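Local structure of putative isohexenylglutaconyl-CoA hydratase (Pseudomonas aeruginosa, 4ZU2) at residues D49-L57 with L201-N210; R156-R164 with E176-H184. The protein probably hydrates isohexenylglutaconyl-CoA, as an acyclic terpene catabolic enzyme of the crotonase (enoyl-CoA hydratase/isomerase) family. All coordinates share one frame; numbering follows the deposited sequence.

Contact 1. Residues D49-L57 with L201-N210; sequences DRSVRALVL and LEQLRRCAPN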
ATOM      1  N   ASP A  49      -3.096  14.742  27.065  1.00 38.14           N
ATOM      2  CA  ASP A  49      -1.945  14.965  27.925  1.00 39.06           C
ATOM      3  C   ASP A  49      -0.613  14.765  27.227  1.00 38.08           C
ATOM      4  O   ASP A  49      -0.191  13.621  26.990  1.00 34.50           O
ATOM      5  CB  ASP A  49      -1.998  14.029  29.122  1.00 45.66           C
ATOM      6  CG  ASP A  49      -1.001  14.406  30.171  1.00 49.00           C
ATOM      7  OD1 ASP A  49       0.177  14.019  30.048  1.00 50.55           O
ATOM      8  OD2 ASP A  49      -1.390  15.135  31.089  1.00 49.95           O
ATOM      9  N   ARG A  50       0.082  15.875  26.962  1.00 36.69           N
ATOM     10  CA  ARG A  50       1.321  15.854  26.173  1.00 33.24           C
ATOM     11  C   ARG A  50       2.543  15.514  27.015  1.00 32.60           C
ATOM     12  O   ARG A  50       3.646  15.368  26.483  1.00 29.35           O
ATOM     13  CB  ARG A  50       1.550  17.194  25.472  1.00 38.79           C
ATOM     14  CG  ARG A  50       0.531  17.537  24.378  1.00 42.74           C
ATOM     15  CD  ARG A  50       0.571  16.606  23.150  1.00 37.12           C
ATOM     16  NE  ARG A  50      -0.759  16.527  22.551  1.00 33.71           N
ATOM     17  CZ  ARG A  50      -1.667  15.602  22.835  1.00 32.55           C
ATOM     18  NH1 ARG A  50      -1.396  14.613  23.690  1.00 26.90           N
ATOM     19  NH2 ARG A  50      -2.859  15.668  22.254  1.00 36.58           N
ATOM     20  N   SER A  51       2.355  15.392  28.328  1.00 31.82           N
ATOM     21  CA  SER A  51       3.383  14.791  29.146  1.00 32.45           C
ATOM     22  C   SER A  51       3.480  13.283  28.821  1.00 32.93           C
ATOM     23  O   SER A  51       4.545  12.686  28.960  1.00 37.11           O
ATOM     24  CB  SER A  51       3.140  15.084  30.637  1.00 29.01           C
ATOM     25  OG  SER A  51       2.412  14.055  31.279  1.00 34.01           O
ATOM     26  N   VAL A  52       2.394  12.671  28.342  1.00 31.59           N
ATOM     27  CA  VAL A  52       2.422  11.253  27.930  1.00 23.61           C
ATOM     28  C   VAL A  52       2.719  11.157  26.433  1.00 23.58           C
ATOM     29  O   VAL A  52       1.865  11.463  25.612  1.00 21.80           O
ATOM     30  CB  VAL A  52       1.078  10.574  28.258  1.00 31.63           C
ATOM     31  CG1 VAL A  52       1.136   9.088  27.937  1.00 32.13           C
ATOM     32  CG2 VAL A  52       0.712  10.778  29.731  1.00 29.14           C
ATOM     33  N   ARG A  53       3.939  10.765  26.083  1.00 24.98           N
ATOM     34  CA  ARG A  53       4.482  10.933  24.723  1.00 22.15           C
ATOM     35  C   ARG A  53       4.519   9.589  24.002  1.00 25.75           C
ATOM     36  O   ARG A  53       4.624   9.538  22.779  1.00 20.67           O
ATOM     37  CB  ARG A  53       5.925  11.454  24.794  1.00 27.89           C
ATOM     38  CG  ARG A  53       6.114  12.790  25.499  1.00 33.59           C
ATOM     39  CD  ARG A  53       7.597  13.076  25.792  1.00 36.33           C
ATOM     40  NE  ARG A  53       8.401  13.229  24.575  1.00 33.88           N
ATOM     41  CZ  ARG A  53       9.718  13.459  24.553  1.00 38.77           C
ATOM     42  NH1 ARG A  53      10.444  13.555  25.678  1.00 39.05           N
ATOM     43  NH2 ARG A  53      10.325  13.584  23.387  1.00 38.27           N
ATOM     44  N   ALA A  54       4.483   8.494  24.772  1.00 28.13           N
ATOM     45  CA  ALA A  54       4.458   7.162  24.185  1.00 24.96           C
ATOM     46  C   ALA A  54       3.617   6.148  25.000  1.00 23.21           C
ATOM     47  O   ALA A  54       3.425   6.285  26.206  1.00 15.36           O
ATOM     48  CB  ALA A  54       5.853   6.652  23.959  1.00 24.68           C
ATOM     49  N   LEU A  55       3.069   5.172  24.289  1.00 19.02           N
ATOM     50  CA  LEU A  55       2.357   4.081  24.902  1.00 24.52           C
ATOM     51  C   LEU A  55       3.011   2.810  24.411  1.00 23.82           C
ATOM     52  O   LEU A  55       3.339   2.688  23.221  1.00 29.28           O
ATOM     53  CB  LEU A  55       0.876   4.080  24.541  1.00 18.89           C
ATOM     54  CG  LEU A  55       0.169   5.425  24.785  1.00 24.05           C
ATOM     55  CD1 LEU A  55      -1.202   5.461  24.088  1.00 19.09           C
ATOM     56  CD2 LEU A  55       0.048   5.736  26.270  1.00 25.72           C
ATOM     57  N   VAL A  56       3.243   1.897  25.355  1.00 18.58           N
ATOM     58  CA  VAL A  56       3.723   0.560  25.038  1.00 23.64           C
ATOM     59  C   VAL A  56       2.652  -0.430  25.474  1.00 22.46           C
ATOM     60  O   VAL A  56       2.083  -0.346  26.544  1.00 25.69           O
ATOM     61  CB  VAL A  56       5.086   0.270  25.675  1.00 29.40           C
ATOM     62  CG1 VAL A  56       5.691  -0.957  25.030  1.00 29.75           C
ATOM     63  CG2 VAL A  56       6.019   1.465  25.490  1.00 25.54           C
ATOM     64  N   LEU A  57       2.333  -1.310  24.560  1.00 20.05           N
ATOM     65  CA  LEU A  57       1.194  -2.127  24.651  1.00 22.29           C
ATOM     66  C   LEU A  57       1.756  -3.516  24.621  1.00 27.39           C
ATOM     67  O   LEU A  57       2.486  -3.875  23.698  1.00 25.49           O
ATOM     68  CB  LEU A  57       0.282  -1.878  23.458  1.00 25.12           C
ATOM     69  CG  LEU A  57      -1.038  -2.634  23.518  1.00 30.25           C
ATOM     70  CD1 LEU A  57      -1.745  -2.427  24.830  1.00 29.09           C
ATOM     71  CD2 LEU A  57      -1.934  -2.210  22.347  1.00 31.34           C
ATOM     72  N   LEU A 201      12.228   3.959  21.772  1.00 28.38           N
ATOM     73  CA  LEU A 201      11.828   4.969  22.736  1.00 28.24           C
ATOM     74  C   LEU A 201      12.832   6.103  22.834  1.00 29.39           C
ATOM     75  O   LEU A 201      12.459   7.219  23.151  1.00 34.23           O
ATOM     76  CB  LEU A 201      11.596   4.354  24.107  1.00 21.05           C
ATOM     77  CG  LEU A 201      10.311   3.524  24.259  1.00 32.35           C
ATOM     78  CD1 LEU A 201      10.251   2.896  25.665  1.00 30.79           C
ATOM     79  CD2 LEU A 201       9.026   4.359  23.993  1.00 33.09           C
ATOM     80  N   GLU A 202      14.097   5.842  22.555  1.00 26.66           N
ATOM     81  CA  GLU A 202      15.052   6.924  22.650  1.00 32.43           C
ATOM     82  C   GLU A 202      14.965   7.739  21.353  1.00 31.96           C
ATOM     83  O   GLU A 202      15.118   8.938  21.380  1.00 31.36           O
ATOM     84  CB  GLU A 202      16.458   6.427  22.969  1.00 36.80           C
ATOM     85  CG  GLU A 202      17.267   7.497  23.668  1.00 49.51           C
ATOM     86  CD  GLU A 202      16.905   7.687  25.123  1.00 55.65           C
ATOM     87  OE1 GLU A 202      16.635   6.668  25.794  1.00 56.83           O
ATOM     88  OE2 GLU A 202      16.866   8.864  25.575  1.00 56.92           O
ATOM     89  N   GLN A 203      14.666   7.089  20.228  1.00 30.28           N
ATOM     90  CA  GLN A 203      14.393   7.834  18.997  1.00 31.50           C
ATOM     91  C   GLN A 203      13.221   8.779  19.157  1.00 34.52           C
ATOM     92  O   GLN A 203      13.220   9.895  18.643  1.00 36.85           O
ATOM     93  CB  GLN A 203      14.100   6.891  17.855  1.00 30.11           C
ATOM     94  CG  GLN A 203      15.282   6.032  17.516  1.00 31.92           C
ATOM     95  CD  GLN A 203      14.976   5.045  16.414  1.00 34.36           C
ATOM     96  OE1 GLN A 203      14.074   4.222  16.524  1.00 34.32           O
ATOM     97  NE2 GLN A 203      15.716   5.142  15.333  1.00 36.97           N
ATOM     98  N   LEU A 204      12.215   8.310  19.883  1.00 33.52           N
ATOM     99  CA  LEU A 204      10.987   9.051  20.071  1.00 28.35           C
ATOM    100  C   LEU A 204      11.172  10.271  20.947  1.00 32.07           C
ATOM    101  O   LEU A 204      10.431  11.258  20.817  1.00 29.59           O
ATOM    102  CB  LEU A 204       9.950   8.096  20.692  1.00 23.37           C
ATOM    103  CG  LEU A 204       8.589   8.568  21.198  1.00 19.83           C
ATOM    104  CD1 LEU A 204       8.645   9.227  22.565  1.00 17.54           C
ATOM    105  CD2 LEU A 204       7.889   9.427  20.193  1.00 19.63           C
ATOM    106  N   ARG A 205      12.126  10.206  21.875  1.00 34.55           N
ATOM    107  CA  ARG A 205      12.291  11.290  22.850  1.00 33.04           C
ATOM    108  C   ARG A 205      12.967  12.528  22.221  1.00 29.79           C
ATOM    109  O   ARG A 205      12.898  13.635  22.797  1.00 24.99           O
ATOM    110  CB  ARG A 205      13.078  10.810  24.096  1.00 37.39           C
ATOM    111  CG  ARG A 205      12.391   9.697  24.939  1.00 63.09           C
ATOM    112  CD  ARG A 205      11.310  10.213  25.899  1.00 61.18           C
ATOM    113  NE  ARG A 205      11.291   9.482  27.173  1.00 54.88           N
ATOM    114  CZ  ARG A 205      10.581   9.833  28.259  1.00 45.11           C
ATOM    115  NH1 ARG A 205       9.806  10.910  28.279  1.00 31.54           N
ATOM    116  NH2 ARG A 205      10.647   9.090  29.351  1.00 50.75           N
ATOM    117  N   ARG A 206      13.627  12.326  21.067  1.00 27.27           N
ATOM    118  CA  ARG A 206      14.130  13.405  20.226  1.00 28.01           C
ATOM    119  C   ARG A 206      12.963  14.271  19.729  1.00 34.20           C
ATOM    120  O   ARG A 206      13.133  15.448  19.443  1.00 36.64           O
ATOM    121  CB  ARG A 206      14.816  12.872  18.945  1.00 32.72           C
ATOM    122  CG  ARG A 206      15.917  11.853  19.060  1.00 37.54           C
ATOM    123  CD  ARG A 206      17.010  12.348  19.958  1.00 49.21           C
ATOM    124  NE  ARG A 206      18.072  11.355  20.131  1.00 55.35           N
ATOM    125  CZ  ARG A 206      18.167  10.507  21.162  1.00 55.46           C
ATOM    126  NH1 ARG A 206      17.252  10.522  22.153  1.00 52.71           N
ATOM    127  NH2 ARG A 206      19.188   9.638  21.201  1.00 50.70           N
ATOM    128  N   CYS A 207      11.783  13.659  19.623  1.00 34.21           N
ATOM    129  CA  CYS A 207      10.652  14.204  18.882  1.00 32.73           C
ATOM    130  C   CYS A 207       9.646  14.891  19.790  1.00 30.49           C
ATOM    131  O   CYS A 207       9.205  14.328  20.798  1.00 30.26           O
ATOM    132  CB  CYS A 207       9.984  13.071  18.079  1.00 31.46           C
ATOM    133  SG  CYS A 207      11.087  12.290  16.827  1.00 22.12           S
ATOM    134  N   ALA A 208       9.288  16.125  19.450  1.00 26.58           N
ATOM    135  CA  ALA A 208       8.338  16.907  20.277  1.00 25.91           C
ATOM    136  C   ALA A 208       6.915  16.319  20.257  1.00 31.27           C
ATOM    137  O   ALA A 208       6.474  15.760  19.245  1.00 36.16           O
ATOM    138  CB  ALA A 208       8.299  18.377  19.802  1.00 22.87           C
ATOM    139  N   PRO A 209       6.177  16.465  21.359  1.00 29.18           N
ATOM    140  CA  PRO A 209       4.847  15.854  21.446  1.00 29.87           C
ATOM    141  C   PRO A 209       3.698  16.551  20.680  1.00 29.92           C
ATOM    142  O   PRO A 209       2.835  15.882  20.127  1.00 26.32           O
ATOM    143  CB  PRO A 209       4.562  15.843  22.954  1.00 25.05           C
ATOM    144  CG  PRO A 209       5.516  16.816  23.561  1.00 22.41           C
ATOM    145  CD  PRO A 209       6.718  16.816  22.687  1.00 28.10           C
ATOM    146  N   ASN A 210       3.652  17.867  20.661  1.00 31.55           N
ATOM    147  CA  ASN A 210       2.645  18.522  19.841  1.00 29.61           C
ATOM    148  C   ASN A 210       2.941  18.361  18.355  1.00 28.38           C
ATOM    149  O   ASN A 210       2.011  18.215  17.564  1.00 33.53           O
ATOM    150  CB  ASN A 210       2.476  19.981  20.211  1.00 27.59           C
ATOM    151  CG  ASN A 210       2.046  20.158  21.631  1.00 28.24           C
ATOM    152  OD1 ASN A 210       0.853  20.148  21.946  1.00 34.26           O
ATOM    153  ND2 ASN A 210       3.013  20.295  22.511  1.00 29.80           N
TER
HETATM  154  O   HOH W   1       7.186  13.244  21.978  1.00 19.11           O
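R53, at the entry to strand 54-59, meets R205 and C207 in the segment leading from helix 190-205 to helix 209-221. Its CB lies 4.2 Å from L204 CD1, and CG passes P209 CB. CD comes near R205 NH1, and NE donates to a water that in turn donates to C207 O. The bend at chi3 (64°) sets the guanidinium beside R205. There NH2 donates to R205 O (2.6 Å) and to C207 O (2.9 Å), in both cases from above the carbonyl plane. R205 CD lies over one face, 3.4 Å above the plane and displaced toward its rim. The two guanidinium planes stand 65° apart, with R53 NH1 3.8 Å from R205 NH1. This closeness of two cations is probably eased by the E15 salt bridge to R205 NH2, while R53 NH1 also donates to W262 O. Further along the strand, which lies between strands 17-22 and 104-109 in the sheet of the crotonase fold, A54 CB packs on L201 CD2 (3.9 Å) and L204 CD1. P209 CB rests on R50 O (3.7 Å). One cationic NH2 thus bridges two main-chain carbonyls, which probably stabilises the turn between the helices electrostatically.

Contact 2. Residues R156-R164 with E176-H184; sequences RIGLTQARR and EALRLGLVH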
ATOM      1  N   ARG A 156      -3.166  -1.604   6.971  1.00 18.73           N
ATOM      2  CA  ARG A 156      -1.916  -2.019   7.568  1.00 16.87           C
ATOM      3  C   ARG A 156      -0.912  -2.541   6.520  1.00 21.64           C
ATOM      4  O   ARG A 156       0.191  -2.034   6.426  1.00 22.98           O
ATOM      5  CB  ARG A 156      -2.147  -3.075   8.648  1.00 19.11           C
ATOM      6  CG  ARG A 156      -0.864  -3.416   9.409  1.00 18.02           C
ATOM      7  CD  ARG A 156      -0.413  -2.264  10.244  1.00 16.20           C
ATOM      8  NE  ARG A 156       0.663  -2.622  11.148  1.00 21.17           N
ATOM      9  CZ  ARG A 156       1.082  -1.855  12.137  1.00 20.73           C
ATOM     10  NH1 ARG A 156       0.529  -0.676  12.334  1.00 20.92           N
ATOM     11  NH2 ARG A 156       2.089  -2.245  12.899  1.00 21.60           N
ATOM     12  N   ILE A 157      -1.348  -3.484   5.701  1.00 25.43           N
ATOM     13  CA  ILE A 157      -0.481  -4.242   4.813  1.00 26.42           C
ATOM     14  C   ILE A 157      -0.964  -4.260   3.364  1.00 23.57           C
ATOM     15  O   ILE A 157      -0.308  -4.848   2.511  1.00 20.35           O
ATOM     16  CB  ILE A 157      -0.395  -5.727   5.303  1.00 17.67           C
ATOM     17  CG1 ILE A 157      -1.761  -6.394   5.244  1.00 18.21           C
ATOM     18  CG2 ILE A 157       0.151  -5.812   6.716  1.00 14.50           C
ATOM     19  CD1 ILE A 157      -1.768  -7.816   5.781  1.00 24.65           C
ATOM     20  N   GLY A 158      -2.140  -3.674   3.107  1.00 25.40           N
ATOM     21  CA  GLY A 158      -2.720  -3.592   1.779  1.00 22.40           C
ATOM     22  C   GLY A 158      -3.736  -4.687   1.474  1.00 24.47           C
ATOM     23  O   GLY A 158      -3.688  -5.771   2.055  1.00 25.46           O
ATOM     24  N   LEU A 159      -4.667  -4.403   0.555  1.00 23.11           N
ATOM     25  CA  LEU A 159      -5.679  -5.373   0.163  1.00 22.44           C
ATOM     26  C   LEU A 159      -5.082  -6.740  -0.217  1.00 21.53           C
ATOM     27  O   LEU A 159      -5.667  -7.802   0.047  1.00 15.37           O
ATOM     28  CB  LEU A 159      -6.482  -4.837  -1.002  1.00 18.33           C
ATOM     29  CG  LEU A 159      -7.572  -5.752  -1.579  1.00 19.82           C
ATOM     30  CD1 LEU A 159      -8.748  -5.912  -0.584  1.00 16.88           C
ATOM     31  CD2 LEU A 159      -8.102  -5.187  -2.879  1.00 20.35           C
ATOM     32  N   THR A 160      -3.919  -6.703  -0.854  1.00 17.68           N
ATOM     33  CA  THR A 160      -3.402  -7.884  -1.537  1.00 23.44           C
ATOM     34  C   THR A 160      -3.022  -8.912  -0.484  1.00 23.63           C
ATOM     35  O   THR A 160      -3.315 -10.088  -0.623  1.00 21.40           O
ATOM     36  CB  THR A 160      -2.218  -7.549  -2.449  1.00 26.70           C
ATOM     37  OG1 THR A 160      -2.653  -6.623  -3.458  1.00 30.68           O
ATOM     38  CG2 THR A 160      -1.637  -8.842  -3.109  1.00 23.48           C
ATOM     39  N   GLN A 161      -2.430  -8.451   0.610  1.00 23.00           N
ATOM     40  CA  GLN A 161      -2.109  -9.377   1.651  1.00 22.64           C
ATOM     41  C   GLN A 161      -3.297  -9.701   2.532  1.00 19.47           C
ATOM     42  O   GLN A 161      -3.394 -10.805   3.027  1.00 14.58           O
ATOM     43  CB  GLN A 161      -0.941  -8.878   2.462  1.00 28.31           C
ATOM     44  CG  GLN A 161       0.369  -9.029   1.723  1.00 31.33           C
ATOM     45  CD  GLN A 161       0.664 -10.452   1.356  1.00 33.45           C
ATOM     46  OE1 GLN A 161       0.019 -11.409   1.824  1.00 44.88           O
ATOM     47  NE2 GLN A 161       1.656 -10.615   0.540  1.00 30.21           N
ATOM     48  N   ALA A 162      -4.205  -8.744   2.688  1.00 16.14           N
ATOM     49  CA  ALA A 162      -5.271  -8.850   3.671  1.00 14.26           C
ATOM     50  C   ALA A 162      -6.240  -9.887   3.228  1.00 19.21           C
ATOM     51  O   ALA A 162      -6.699 -10.688   4.054  1.00 17.00           O
ATOM     52  CB  ALA A 162      -6.016  -7.513   3.897  1.00  3.23           C
ATOM     53  N   ARG A 163      -6.552  -9.867   1.932  1.00 20.01           N
ATOM     54  CA  ARG A 163      -7.481 -10.832   1.366  1.00 13.64           C
ATOM     55  C   ARG A 163      -7.043 -12.280   1.629  1.00 23.68           C
ATOM     56  O   ARG A 163      -7.878 -13.102   1.933  1.00 24.94           O
ATOM     57  CB  ARG A 163      -7.767 -10.573  -0.115  1.00 12.62           C
ATOM     58  CG  ARG A 163      -6.562 -10.581  -1.076  1.00 14.58           C
ATOM     59  CD  ARG A 163      -6.803  -9.678  -2.238  1.00 16.60           C
ATOM     60  NE  ARG A 163      -7.996 -10.058  -2.996  1.00 15.88           N
ATOM     61  CZ  ARG A 163      -8.375  -9.489  -4.132  1.00 20.56           C
ATOM     62  NH1 ARG A 163      -7.679  -8.474  -4.676  1.00 21.69           N
ATOM     63  NH2 ARG A 163      -9.462  -9.918  -4.724  1.00 22.87           N
ATOM     64  N   ARG A 164      -5.740 -12.576   1.564  1.00 27.18           N
ATOM     65  CA  ARG A 164      -5.257 -13.935   1.767  1.00 21.32           C
ATOM     66  C   ARG A 164      -5.382 -14.315   3.223  1.00 17.04           C
ATOM     67  O   ARG A 164      -5.849 -15.385   3.514  1.00 23.67           O
ATOM     68  CB  ARG A 164      -3.789 -14.107   1.330  1.00 24.76           C
ATOM     69  CG  ARG A 164      -3.230 -15.502   1.576  1.00 29.22           C
ATOM     70  CD  ARG A 164      -1.810 -15.700   1.016  1.00 27.98           C
ATOM     71  NE  ARG A 164      -0.791 -15.202   1.920  1.00 25.96           N
ATOM     72  CZ  ARG A 164      -0.373 -15.816   3.024  1.00 25.07           C
ATOM     73  NH1 ARG A 164      -0.873 -16.977   3.381  1.00 29.57           N
ATOM     74  NH2 ARG A 164       0.573 -15.270   3.771  1.00 28.25           N
ATOM     75  N   GLU A 176       7.629 -13.705   9.100  1.00 23.53           N
ATOM     76  CA  GLU A 176       6.656 -13.456   8.062  1.00 28.49           C
ATOM     77  C   GLU A 176       5.932 -12.123   8.265  1.00 27.94           C
ATOM     78  O   GLU A 176       5.519 -11.496   7.279  1.00 30.68           O
ATOM     79  CB  GLU A 176       5.639 -14.592   8.017  1.00 32.78           C
ATOM     80  CG  GLU A 176       4.438 -14.318   7.133  1.00 35.57           C
ATOM     81  CD  GLU A 176       4.346 -15.181   5.926  1.00 38.10           C
ATOM     82  OE1 GLU A 176       4.817 -14.739   4.865  1.00 45.11           O
ATOM     83  OE2 GLU A 176       3.775 -16.278   6.014  1.00 35.86           O
ATOM     84  N   ALA A 177       5.777 -11.677   9.513  1.00 22.85           N
ATOM     85  CA  ALA A 177       4.947 -10.502   9.759  1.00 22.24           C
ATOM     86  C   ALA A 177       5.723  -9.245   9.462  1.00 29.01           C
ATOM     87  O   ALA A 177       5.148  -8.227   9.141  1.00 30.11           O
ATOM     88  CB  ALA A 177       4.415 -10.472  11.145  1.00 12.53           C
ATOM     89  N   LEU A 178       7.041  -9.342   9.589  1.00 32.60           N
ATOM     90  CA  LEU A 178       7.968  -8.332   9.124  1.00 32.84           C
ATOM     91  C   LEU A 178       7.996  -8.266   7.592  1.00 34.47           C
ATOM     92  O   LEU A 178       8.052  -7.186   6.992  1.00 34.20           O
ATOM     93  CB  LEU A 178       9.351  -8.683   9.661  1.00 33.80           C
ATOM     94  CG  LEU A 178      10.469  -7.643   9.719  1.00 33.72           C
ATOM     95  CD1 LEU A 178      11.549  -8.023   8.735  1.00 32.81           C
ATOM     96  CD2 LEU A 178       9.959  -6.230   9.488  1.00 29.08           C
ATOM     97  N   ARG A 179       7.935  -9.423   6.950  1.00 38.12           N
ATOM     98  CA  ARG A 179       8.057  -9.475   5.498  1.00 36.38           C
ATOM     99  C   ARG A 179       6.847  -8.829   4.826  1.00 35.02           C
ATOM    100  O   ARG A 179       6.995  -8.107   3.826  1.00 31.80           O
ATOM    101  CB  ARG A 179       8.218 -10.922   5.018  1.00 36.42           C
ATOM    102  CG  ARG A 179       8.358 -11.021   3.505  1.00 35.08           C
ATOM    103  CD  ARG A 179       8.541 -12.421   3.013  1.00 39.54           C
ATOM    104  NE  ARG A 179       7.330 -13.221   3.148  1.00 47.49           N
ATOM    105  CZ  ARG A 179       6.324 -13.216   2.277  1.00 57.40           C
ATOM    106  NH1 ARG A 179       6.366 -12.438   1.197  1.00 59.62           N
ATOM    107  NH2 ARG A 179       5.258 -13.979   2.494  1.00 59.83           N
ATOM    108  N   LEU A 180       5.664  -9.089   5.402  1.00 36.42           N
ATOM    109  CA  LEU A 180       4.362  -8.603   4.901  1.00 31.16           C
ATOM    110  C   LEU A 180       4.075  -7.168   5.301  1.00 30.90           C
ATOM    111  O   LEU A 180       3.053  -6.616   4.906  1.00 33.73           O
ATOM    112  CB  LEU A 180       3.205  -9.500   5.412  1.00 29.24           C
ATOM    113  CG  LEU A 180       3.157 -10.951   4.960  1.00 28.98           C
ATOM    114  CD1 LEU A 180       2.111 -11.790   5.713  1.00 36.12           C
ATOM    115  CD2 LEU A 180       2.876 -11.007   3.508  1.00 32.50           C
ATOM    116  N   GLY A 181       4.961  -6.556   6.082  1.00 30.95           N
ATOM    117  CA  GLY A 181       4.784  -5.171   6.497  1.00 24.44           C
ATOM    118  C   GLY A 181       3.806  -4.998   7.655  1.00 28.00           C
ATOM    119  O   GLY A 181       3.288  -3.896   7.919  1.00 22.52           O
ATOM    120  N   LEU A 182       3.560  -6.086   8.376  1.00 27.19           N
ATOM    121  CA  LEU A 182       2.567  -6.074   9.454  1.00 25.75           C
ATOM    122  C   LEU A 182       3.168  -5.483  10.711  1.00 22.60           C
ATOM    123  O   LEU A 182       2.509  -4.785  11.500  1.00 19.59           O
ATOM    124  CB  LEU A 182       2.082  -7.507   9.727  1.00 21.65           C
ATOM    125  CG  LEU A 182       1.042  -7.621  10.835  1.00 26.98           C
ATOM    126  CD1 LEU A 182      -0.019  -6.534  10.729  1.00 27.99           C
ATOM    127  CD2 LEU A 182       0.372  -9.014  10.782  1.00 44.92           C
ATOM    128  N   VAL A 183       4.444  -5.793  10.906  1.00 24.47           N
ATOM    129  CA  VAL A 183       5.212  -5.242  12.014  1.00 20.20           C
ATOM    130  C   VAL A 183       6.506  -4.652  11.432  1.00 17.90           C
ATOM    131  O   VAL A 183       6.874  -4.939  10.269  1.00 17.94           O
ATOM    132  CB  VAL A 183       5.508  -6.337  13.069  1.00 28.53           C
ATOM    133  CG1 VAL A 183       4.192  -6.993  13.549  1.00 23.27           C
ATOM    134  CG2 VAL A 183       6.497  -7.402  12.500  1.00 29.08           C
ATOM    135  N   HIS A 184       7.172  -3.824  12.230  1.00 23.48           N
ATOM    136  CA  HIS A 184       8.339  -3.051  11.796  1.00 21.74           C
ATOM    137  C   HIS A 184       9.683  -3.699  12.145  1.00 25.80           C
ATOM    138  O   HIS A 184      10.670  -3.411  11.499  1.00 26.10           O
ATOM    139  CB  HIS A 184       8.301  -1.668  12.441  1.00 29.19           C
ATOM    140  CG  HIS A 184       7.136  -0.820  12.029  1.00 32.05           C
ATOM    141  ND1 HIS A 184       5.976  -0.753  12.760  1.00 24.94           N
ATOM    142  CD2 HIS A 184       6.975   0.020  10.974  1.00 33.74           C
ATOM    143  CE1 HIS A 184       5.135   0.081  12.167  1.00 33.25           C
ATOM    144  NE2 HIS A 184       5.720   0.569  11.092  1.00 34.71           N
TER
HETATM  145  O   HOH W   2       2.104  -5.820   2.596  1.00 34.43           O
HETATM  146  O   HOH W   3       1.047 -17.644   5.624  1.00 30.81           O
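The guanidinium of R156 meets the carbonyl of L182 with its edge, and both its NE and NH2 donate to L182 O at 2.9 Å each. The oxygen lies almost exactly in the guanidinium plane, 1° out of it, whereas the two nitrogens approach from one face of the carbonyl plane. With CG anti to the backbone N (chi1 -173°) and a bend at chi2, the chain runs across L182, whose CD1 touches R156 CG at 3.5 Å. The H184 ring stands steeply to the guanidinium, with CE1 3.9 Å from R156 NH2. A third nitrogen, R156 NH1, is held by the carbonyl of S124, so the group is fixed from two directions. The other flat pair is looser: the planes of R164 and E176 are 46° apart, and a water at the edge of the guanidinium accepts from R164 NH1 and donates to E176 OE2, whose partner oxygen OE1 is engaged by R179 NH2 in a salt bridge.

Between these polar ends, I157 sets CG2 against L180 O (3.5 Å) and the CB of L182. A second water donates to both I157 O and L180 O, joining helix 149-157 to the turn after helix 174-179. G181, with positive phi, closes helix 174-179 in a Schellman motif and gives I157 a close backbone approach.

The contact therefore ties the break between helices 149-157 and 159-168 to the turn that leads from helix 174-179 into strand 185-187, among the helices that meet the other subunits of the crotonase-family trimer. L182 also packs on F135 of strand 134-136 and F172 of strand 172-173, H184 pairs with A127 of strand 126-130, and H184 NE2 donates to the main-chain O of T160 of a neighbouring subunit.

Both contacts use an arginine that gives two hydrogen bonds to main-chain carbonyls near a turn after a helix, yet they do so in different settings. Contact 1 is partly buried and joins a central strand of the six-stranded sheet to the break between helices 190-205 and 209-221; contact 2 is buried, engages no strand with its own segments, and links helical turns beside the edge strand 185-187. In contact 1 the arginine spans two carbonyls, in contact 2 a single one. Their centres lie 26 Å apart, on opposite sides of the chain's centre, with nearest atoms about 9 Å apart. Both touch the second subunit, while contact 2 also meets the third.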